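Local coordinates for fructose-bisphosphate aldolase (Thermus caldophilus, PDB 2FJK), which is a class II fructose-bisphosphate aldolase, an enzyme of the TIM-barrel clan, here with 1,3-dihydroxyacetonephosphate in its pocket, at residues A[211-216]-A[253-258]. Residues are numbered along the deposited sequence; the frame is centred on the assembly and turned at random.
Sequences SAVPQE and DTDLRL. With 13P (1,3-dihydroxyacetonephosphate), chain E.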
ATOM      1  N   SER A 211      21.170  25.648   3.978  1.00 26.30           N
ATOM      2  CA  SER A 211      22.288  24.766   4.310  1.00 27.01           C
ATOM      3  C   SER A 211      23.413  25.548   5.004  1.00 28.02           C
ATOM      4  O   SER A 211      23.568  26.749   4.796  1.00 27.35           O
ATOM      5  CB  SER A 211      22.840  24.083   3.056  1.00 26.52           C
ATOM      6  OG  SER A 211      22.143  22.881   2.772  1.00 28.21           O
ATOM      7  N   ALA A 212      24.195  24.848   5.820  1.00 28.15           N
ATOM      8  CA  ALA A 212      25.297  25.457   6.557  1.00 29.81           C
ATOM      9  C   ALA A 212      26.607  25.322   5.781  1.00 30.40           C
ATOM     10  O   ALA A 212      27.531  26.114   5.956  1.00 31.20           O
ATOM     11  CB  ALA A 212      25.428  24.797   7.946  1.00 26.76           C
ATOM     12  N   VAL A 213      26.677  24.315   4.923  1.00 30.74           N
ATOM     13  CA  VAL A 213      27.866  24.081   4.120  1.00 32.24           C
ATOM     14  C   VAL A 213      29.118  24.201   5.000  1.00 32.31           C
ATOM     15  O   VAL A 213      30.018  24.996   4.714  1.00 29.94           O
ATOM     16  CB  VAL A 213      27.940  25.105   2.970  1.00 31.86           C
ATOM     17  CG1 VAL A 213      28.824  24.570   1.855  1.00 30.87           C
ATOM     18  CG2 VAL A 213      26.524  25.416   2.457  1.00 31.57           C
ATOM     19  N   PRO A 214      29.184  23.402   6.084  1.00 32.15           N
ATOM     20  CA  PRO A 214      30.306  23.395   7.032  1.00 31.74           C
ATOM     21  C   PRO A 214      31.673  23.251   6.386  1.00 33.09           C
ATOM     22  O   PRO A 214      31.866  22.433   5.485  1.00 31.84           O
ATOM     23  CB  PRO A 214      29.968  22.232   7.967  1.00 31.74           C
ATOM     24  CG  PRO A 214      29.139  21.323   7.095  1.00 32.84           C
ATOM     25  CD  PRO A 214      28.249  22.302   6.379  1.00 31.37           C
ATOM     26  N   GLN A 215      32.620  24.053   6.867  1.00 34.04           N
ATOM     27  CA  GLN A 215      33.978  24.065   6.342  1.00 34.95           C
ATOM     28  C   GLN A 215      34.618  22.684   6.367  1.00 35.01           C
ATOM     29  O   GLN A 215      35.188  22.240   5.370  1.00 34.95           O
ATOM     30  CB  GLN A 215      34.831  25.063   7.135  1.00 37.40           C
ATOM     31  CG  GLN A 215      36.238  25.278   6.584  1.00 40.11           C
ATOM     32  CD  GLN A 215      36.253  25.618   5.099  1.00 41.99           C
ATOM     33  OE1 GLN A 215      35.492  26.467   4.632  1.00 44.24           O
ATOM     34  NE2 GLN A 215      37.134  24.960   4.353  1.00 43.86           N
ATOM     35  N   GLU A 216      34.527  22.008   7.507  1.00 35.31           N
ATOM     36  CA  GLU A 216      35.100  20.677   7.632  1.00 36.60           C
ATOM     37  C   GLU A 216      34.574  19.769   6.523  1.00 34.47           C
ATOM     38  O   GLU A 216      35.326  18.983   5.949  1.00 34.76           O
ATOM     39  CB  GLU A 216      34.786  20.077   9.014  1.00 39.57           C
ATOM     40  CG  GLU A 216      33.565  20.671   9.717  1.00 43.67           C
ATOM     41  CD  GLU A 216      33.799  22.093  10.226  1.00 46.37           C
ATOM     42  OE1 GLU A 216      34.758  22.297  11.005  1.00 47.28           O
ATOM     43  OE2 GLU A 216      33.018  23.002   9.855  1.00 46.96           O
ATOM     44  N   ASP A 253      19.356  20.764   1.821  1.00 20.39           N
ATOM     45  CA  ASP A 253      19.569  19.885   0.679  1.00 20.82           C
ATOM     46  C   ASP A 253      21.060  19.737   0.362  1.00 21.32           C
ATOM     47  O   ASP A 253      21.599  18.635   0.416  1.00 21.18           O
ATOM     48  CB  ASP A 253      18.805  20.448  -0.530  1.00 22.85           C
ATOM     49  CG  ASP A 253      18.905  19.573  -1.758  1.00 22.71           C
ATOM     50  OD1 ASP A 253      19.463  18.465  -1.670  1.00 21.98           O
ATOM     51  OD2 ASP A 253      18.411  20.001  -2.822  1.00 27.78           O
ATOM     52  N   THR A 254      21.712  20.848   0.026  1.00 19.84           N
ATOM     53  CA  THR A 254      23.140  20.858  -0.285  1.00 20.25           C
ATOM     54  C   THR A 254      24.004  20.105   0.747  1.00 19.07           C
ATOM     55  O   THR A 254      24.859  19.298   0.377  1.00 17.93           O
ATOM     56  CB  THR A 254      23.678  22.312  -0.383  1.00 20.93           C
ATOM     57  OG1 THR A 254      23.105  22.966  -1.522  1.00 20.05           O
ATOM     58  CG2 THR A 254      25.194  22.318  -0.504  1.00 20.31           C
ATOM     59  N   ASP A 255      23.790  20.380   2.033  1.00 18.48           N
ATOM     60  CA  ASP A 255      24.572  19.728   3.080  1.00 19.28           C
ATOM     61  C   ASP A 255      24.544  18.206   2.949  1.00 18.72           C
ATOM     62  O   ASP A 255      25.571  17.551   3.101  1.00 16.00           O
ATOM     63  CB  ASP A 255      24.072  20.125   4.482  1.00 19.67           C
ATOM     64  CG  ASP A 255      24.417  21.568   4.854  1.00 21.88           C
ATOM     65  OD1 ASP A 255      25.379  22.134   4.295  1.00 23.91           O
ATOM     66  OD2 ASP A 255      23.729  22.134   5.730  1.00 24.27           O
ATOM     67  N   LEU A 256      23.368  17.659   2.652  1.00 19.03           N
ATOM     68  CA  LEU A 256      23.194  16.216   2.512  1.00 19.69           C
ATOM     69  C   LEU A 256      23.900  15.666   1.290  1.00 19.77           C
ATOM     70  O   LEU A 256      24.573  14.644   1.374  1.00 19.89           O
ATOM     71  CB  LEU A 256      21.714  15.865   2.434  1.00 18.45           C
ATOM     72  CG  LEU A 256      20.813  16.506   3.485  1.00 22.50           C
ATOM     73  CD1 LEU A 256      19.435  15.885   3.374  1.00 22.76           C
ATOM     74  CD2 LEU A 256      21.378  16.307   4.881  1.00 21.11           C
ATOM     75  N   ARG A 257      23.734  16.336   0.152  1.00 21.46           N
ATOM     76  CA  ARG A 257      24.379  15.902  -1.086  1.00 21.07           C
ATOM     77  C   ARG A 257      25.878  15.854  -0.894  1.00 21.05           C
ATOM     78  O   ARG A 257      26.521  14.874  -1.253  1.00 22.18           O
ATOM     79  CB  ARG A 257      24.086  16.861  -2.240  1.00 22.12           C
ATOM     80  CG  ARG A 257      22.645  16.977  -2.664  1.00 23.09           C
ATOM     81  CD  ARG A 257      22.568  17.869  -3.911  1.00 24.62           C
ATOM     82  NE  ARG A 257      21.209  18.295  -4.206  1.00 23.10           N
ATOM     83  CZ  ARG A 257      20.836  18.873  -5.348  1.00 27.92           C
ATOM     84  NH1 ARG A 257      21.730  19.094  -6.310  1.00 25.49           N
ATOM     85  NH2 ARG A 257      19.565  19.231  -5.531  1.00 26.56           N
ATOM     86  N   LEU A 258      26.430  16.934  -0.347  1.00 23.63           N
ATOM     87  CA  LEU A 258      27.867  17.039  -0.093  1.00 24.03           C
ATOM     88  C   LEU A 258      28.370  15.928   0.812  1.00 24.04           C
ATOM     89  O   LEU A 258      29.354  15.258   0.498  1.00 26.82           O
ATOM     90  CB  LEU A 258      28.207  18.380   0.561  1.00 26.00           C
ATOM     91  CG  LEU A 258      29.015  19.394  -0.246  1.00 26.40           C
ATOM     92  CD1 LEU A 258      29.503  20.484   0.711  1.00 26.36           C
ATOM     93  CD2 LEU A 258      30.202  18.712  -0.931  1.00 26.27           C
TER
HETATM   94  P   13P E1063      20.117  24.309  -0.030  0.70 20.45           P
HETATM   95  O1P 13P E1063      20.848  24.148  -1.449  0.70 21.08           O
HETATM   96  O2P 13P E1063      20.772  25.569   0.671  0.70 23.94           O
HETATM   97  O3P 13P E1063      20.379  23.035   0.830  0.70 19.39           O
HETATM   98  O1  13P E1063      18.544  24.506  -0.292  0.70 24.31           O
HETATM   99  C1  13P E1063      17.621  23.968   0.653  0.70 28.71           C
HETATM  100  C2  13P E1063      16.282  24.554   0.282  0.70 31.40           C
HETATM  101  O2  13P E1063      16.174  25.770   0.147  0.70 34.55           O
HETATM  102  C3  13P E1063      15.064  23.655   0.070  0.70 32.96           C
HETATM  103  O3  13P E1063      13.955  24.421  -0.387  0.70 34.00           O
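The carboxylate of D255 meets two consecutive backbone N-H groups, one per oxygen: A212 N reaches OD2 at 2.8 Å and V213 N reaches OD1 at 2.6 Å, each oxygen using its syn lone pair. V213 adopts a left-handed backbone conformation (45/57°), which turns the chain just after these N-H groups, while the CD of P214 lies against OD1. R295 of helix 277-299 adds a long, weak ion pair to OD2. D255 holds the loop a second time, through its backbone N-H. S211 OG, roughly anti to the carbonyl carbon (chi1 -87°), accepts this bond (3.1 Å) and donates its proton to O3P of 1,3-dihydroxyacetonephosphate at 2.6 Å. O3P also accepts hydrogen bonds from D253 N and T254 N, both at 2.7 Å, and T254 OG1 donates to O1P. Further along, V213 CG1 touches L258 CD1. D253, the N-cap residue, turns its carboxylate away from the loop to R257, which grips it side-on, NE to OD1 from above the carboxylate plane and NH2 to OD2 on the syn side; R257 also pairs with D276 of a second subunit. The contact thus illustrates a TIM-barrel phosphate site, formed beyond the C-terminal ends of the neighbouring parallel strands 205-207 and 247-252. Three donors converge on O3P at the start of helix 254-270, whose dipole probably helps stabilise the phosphate charge, and D255 probably positions S211 from the second shell.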